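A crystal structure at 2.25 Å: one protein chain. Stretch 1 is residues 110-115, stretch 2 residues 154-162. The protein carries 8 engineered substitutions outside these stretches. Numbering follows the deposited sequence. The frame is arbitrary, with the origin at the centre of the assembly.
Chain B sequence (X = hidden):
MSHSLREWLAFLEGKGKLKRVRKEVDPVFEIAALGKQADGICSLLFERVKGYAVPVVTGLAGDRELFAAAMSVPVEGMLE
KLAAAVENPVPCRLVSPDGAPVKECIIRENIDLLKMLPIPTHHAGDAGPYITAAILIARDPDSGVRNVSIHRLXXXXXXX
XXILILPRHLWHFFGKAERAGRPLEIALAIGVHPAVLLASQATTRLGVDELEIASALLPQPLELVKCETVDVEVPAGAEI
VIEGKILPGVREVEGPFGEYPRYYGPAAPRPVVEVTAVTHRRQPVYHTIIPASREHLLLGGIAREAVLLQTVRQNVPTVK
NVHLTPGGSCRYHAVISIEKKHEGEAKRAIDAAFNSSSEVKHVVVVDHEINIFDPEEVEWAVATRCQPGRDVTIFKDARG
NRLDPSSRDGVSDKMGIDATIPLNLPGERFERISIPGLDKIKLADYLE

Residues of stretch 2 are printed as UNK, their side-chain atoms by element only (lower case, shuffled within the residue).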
# COMPACT_ATOMS: atom_id res chain seq x y z
N ASN B 110 19.45 42.21 -21.71
CA ASN B 110 18.44 41.54 -22.56
C ASN B 110 18.13 40.12 -22.06
O ASN B 110 18.19 39.12 -22.78
CB ASN B 110 18.85 41.59 -24.05
CG ASN B 110 18.83 43.01 -24.61
OD1 ASN B 110 17.84 43.73 -24.45
ND2 ASN B 110 19.92 43.43 -25.26
N ILE B 111 17.79 40.06 -20.78
CA ILE B 111 17.58 38.80 -20.11
C ILE B 111 16.20 38.32 -20.45
O ILE B 111 15.22 39.03 -20.16
CB ILE B 111 17.66 38.95 -18.58
CG1 ILE B 111 19.09 39.33 -18.14
CG2 ILE B 111 17.22 37.66 -17.89
CD1 ILE B 111 19.15 39.91 -16.74
N ASP B 112 16.12 37.12 -21.01
CA ASP B 112 14.83 36.46 -21.26
C ASP B 112 14.87 35.01 -20.74
O ASP B 112 15.45 34.12 -21.41
CB ASP B 112 14.48 36.51 -22.77
CG ASP B 112 13.00 36.15 -23.06
OD1 ASP B 112 12.38 35.32 -22.35
OD2 ASP B 112 12.45 36.69 -24.03
N LEU B 113 14.24 34.79 -19.58
CA LEU B 113 14.37 33.49 -18.88
C LEU B 113 13.80 32.33 -19.70
O LEU B 113 14.49 31.32 -19.91
CB LEU B 113 13.73 33.52 -17.50
CG LEU B 113 14.41 34.37 -16.43
CD1 LEU B 113 13.58 34.29 -15.17
CD2 LEU B 113 15.84 33.94 -16.13
N LEU B 114 12.57 32.51 -20.20
CA LEU B 114 11.96 31.48 -21.06
C LEU B 114 12.69 31.18 -22.36
O LEU B 114 12.57 30.06 -22.86
CB LEU B 114 10.50 31.79 -21.39
CG LEU B 114 9.42 31.09 -20.56
CD1 LEU B 114 8.06 31.18 -21.28
CD2 LEU B 114 9.73 29.62 -20.25
N LYS B 115 13.42 32.15 -22.91
CA LYS B 115 14.26 31.87 -24.09
C LYS B 115 15.48 31.04 -23.71
O LYS B 115 15.87 30.16 -24.47
CB LYS B 115 14.72 33.15 -24.81
CG LYS B 115 13.68 33.78 -25.75
CD LYS B 115 14.24 34.12 -27.14
CE LYS B 115 15.31 35.21 -27.11
NZ LYS B 115 14.78 36.58 -26.80
N UNK B 154 6.82 31.72 -10.52
CA UNK B 154 6.09 31.77 -11.78
C UNK B 154 6.85 32.66 -12.74
O UNK B 154 7.20 33.79 -12.41
c UNK B 154 2.40 32.76 -12.67
c UNK B 154 3.76 32.13 -12.80
n UNK B 154 1.79 33.07 -13.82
o UNK B 154 1.88 32.96 -11.56
c UNK B 154 4.66 32.32 -11.57
N UNK B 155 7.11 32.18 -13.94
CA UNK B 155 7.74 33.00 -14.96
C UNK B 155 6.64 33.89 -15.53
O UNK B 155 5.74 33.41 -16.20
c UNK B 155 9.35 31.18 -15.41
c UNK B 155 8.39 32.15 -16.04
c UNK B 155 9.10 33.02 -17.09
N UNK B 156 6.68 35.18 -15.20
CA UNK B 156 5.65 36.12 -15.64
C UNK B 156 6.13 37.09 -16.74
O UNK B 156 5.30 37.75 -17.37
o UNK B 156 6.16 37.63 -13.86
c UNK B 156 5.09 36.92 -14.47
c UNK B 156 4.42 36.01 -13.43
N UNK B 157 7.43 37.20 -16.97
CA UNK B 157 7.95 37.92 -18.13
C UNK B 157 9.41 37.58 -18.36
O UNK B 157 9.95 36.75 -17.64
N UNK B 158 10.07 38.24 -19.34
CA UNK B 158 11.48 37.93 -19.65
C UNK B 158 12.45 37.99 -18.44
O UNK B 158 13.39 37.19 -18.37
c UNK B 158 10.72 39.95 -20.81
c UNK B 158 9.51 39.29 -20.22
c UNK B 158 11.87 38.98 -20.72
N UNK B 159 12.19 38.90 -17.52
CA UNK B 159 13.05 39.18 -16.38
C UNK B 159 12.22 39.38 -15.11
O UNK B 159 12.63 40.11 -14.20
o UNK B 159 11.79 41.70 -16.92
c UNK B 159 13.88 40.45 -16.68
c UNK B 159 13.02 41.76 -16.70
o UNK B 159 13.61 42.84 -16.48
N UNK B 160 11.07 38.71 -15.04
CA UNK B 160 10.18 38.88 -13.90
C UNK B 160 9.67 37.52 -13.41
O UNK B 160 9.35 36.66 -14.22
c UNK B 160 7.37 43.56 -12.36
n UNK B 160 6.66 44.27 -11.48
c UNK B 160 7.48 41.61 -13.88
c UNK B 160 8.44 40.60 -13.25
n UNK B 160 6.83 42.46 -12.90
n UNK B 160 8.60 43.98 -12.69
c UNK B 160 9.03 39.76 -14.35
N UNK B 161 9.57 37.36 -12.09
CA UNK B 161 9.03 36.14 -11.49
C UNK B 161 8.08 36.47 -10.38
O UNK B 161 8.36 37.36 -9.60
c UNK B 161 11.27 34.87 -11.78
c UNK B 161 12.37 34.30 -10.90
c UNK B 161 10.16 35.31 -10.86
c UNK B 161 10.79 33.85 -12.76
N UNK B 162 6.98 35.73 -10.28
CA UNK B 162 6.08 35.80 -9.10
C UNK B 162 6.49 34.73 -8.11
O UNK B 162 6.88 33.63 -8.47

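Position 154 carries three carbons in a row, the third bearing one oxygen and one nitrogen: a terminal amide on a two-carbon stem. It lies beyond the reach of stretch 1, and its backbone pairs in both directions with position 162, the oxygen of each accepting from the nitrogen of the other. The residue is Gln-154.

Position 155 has one carbon forked into two more, a short beta-branched hydrocarbon whose CA-to-CB bond points toward stretch 1, where one of its carbons packs on Leu-114. It is Val-155, and its CG1 lies 4.0 Å from CG of Leu-114.

At 156 one carbon bears an oxygen and a second carbon, turned out of reach of stretch 1. This is Thr-156; its hydroxyl OG1 gives a weak hydrogen bond to the backbone O of position 160, 3.4 Å away, helping to tie the hairpin.

Position 157 has no side-chain atoms, so it is Gly-157.

At 158 three carbons close a ring onto the backbone N, and the CB lies 3.8 Å from CG of Asp-112. The ring identifies Pro-158. A CB on Gly-157 would lie 2.9 Å from Pro-158 CD, a local clash rather than one with stretch 1. The carbonyl of Pro-158, free of any side-chain identity, makes the one hydrogen bond across the contact.

Position 159 shows two carbons, the second carrying two oxygens. Its CB is 4.0 Å from Ile-111 O, but the end of the side chain leads away. This short carboxylate is Asp-159.

Position 160 has three carbons, a nitrogen, then a carbon with two further nitrogens, a guanidinium that makes it Arg-160. Its CA-to-CB bond points away from stretch 1, and its NE and NH2 are hydrogen-bonded elsewhere in the structure.

At 161 four carbons fork at the second, starting sideways but ending nearer, where a carbon packs on Leu-113. This is Leu-161, with CD2 3.7 Å from CD1 of Leu-113. Position 162 has no side chain: Gly-162, out of reach.

The contact sets a helix start against the turn of a hairpin. Leu-113 N, in the first turn of the helix and so without a helical carbonyl to receive its proton, donates to Pro-158 O at 2.8 Å and 154°. Asp-112 CA adds a CA-H...O contact to that same Pro-158 O at 3.3 Å. Asp-112 itself caps the helix, its OD1 accepting a weak bond from Lys-115 N at 3.4 Å. To one side of this polar point, Leu-113 packs on Leu-161 and Leu-114 on Val-155. The rule is economical: one backbone carbonyl takes the only hydrogen bond across the contact, where the CA atoms of Asp-112 and Pro-158 come nearest, 4.0 Å apart, and hydrocarbon fills the space beside it.

Stretch 2 (154-162) QVTGPDRLG
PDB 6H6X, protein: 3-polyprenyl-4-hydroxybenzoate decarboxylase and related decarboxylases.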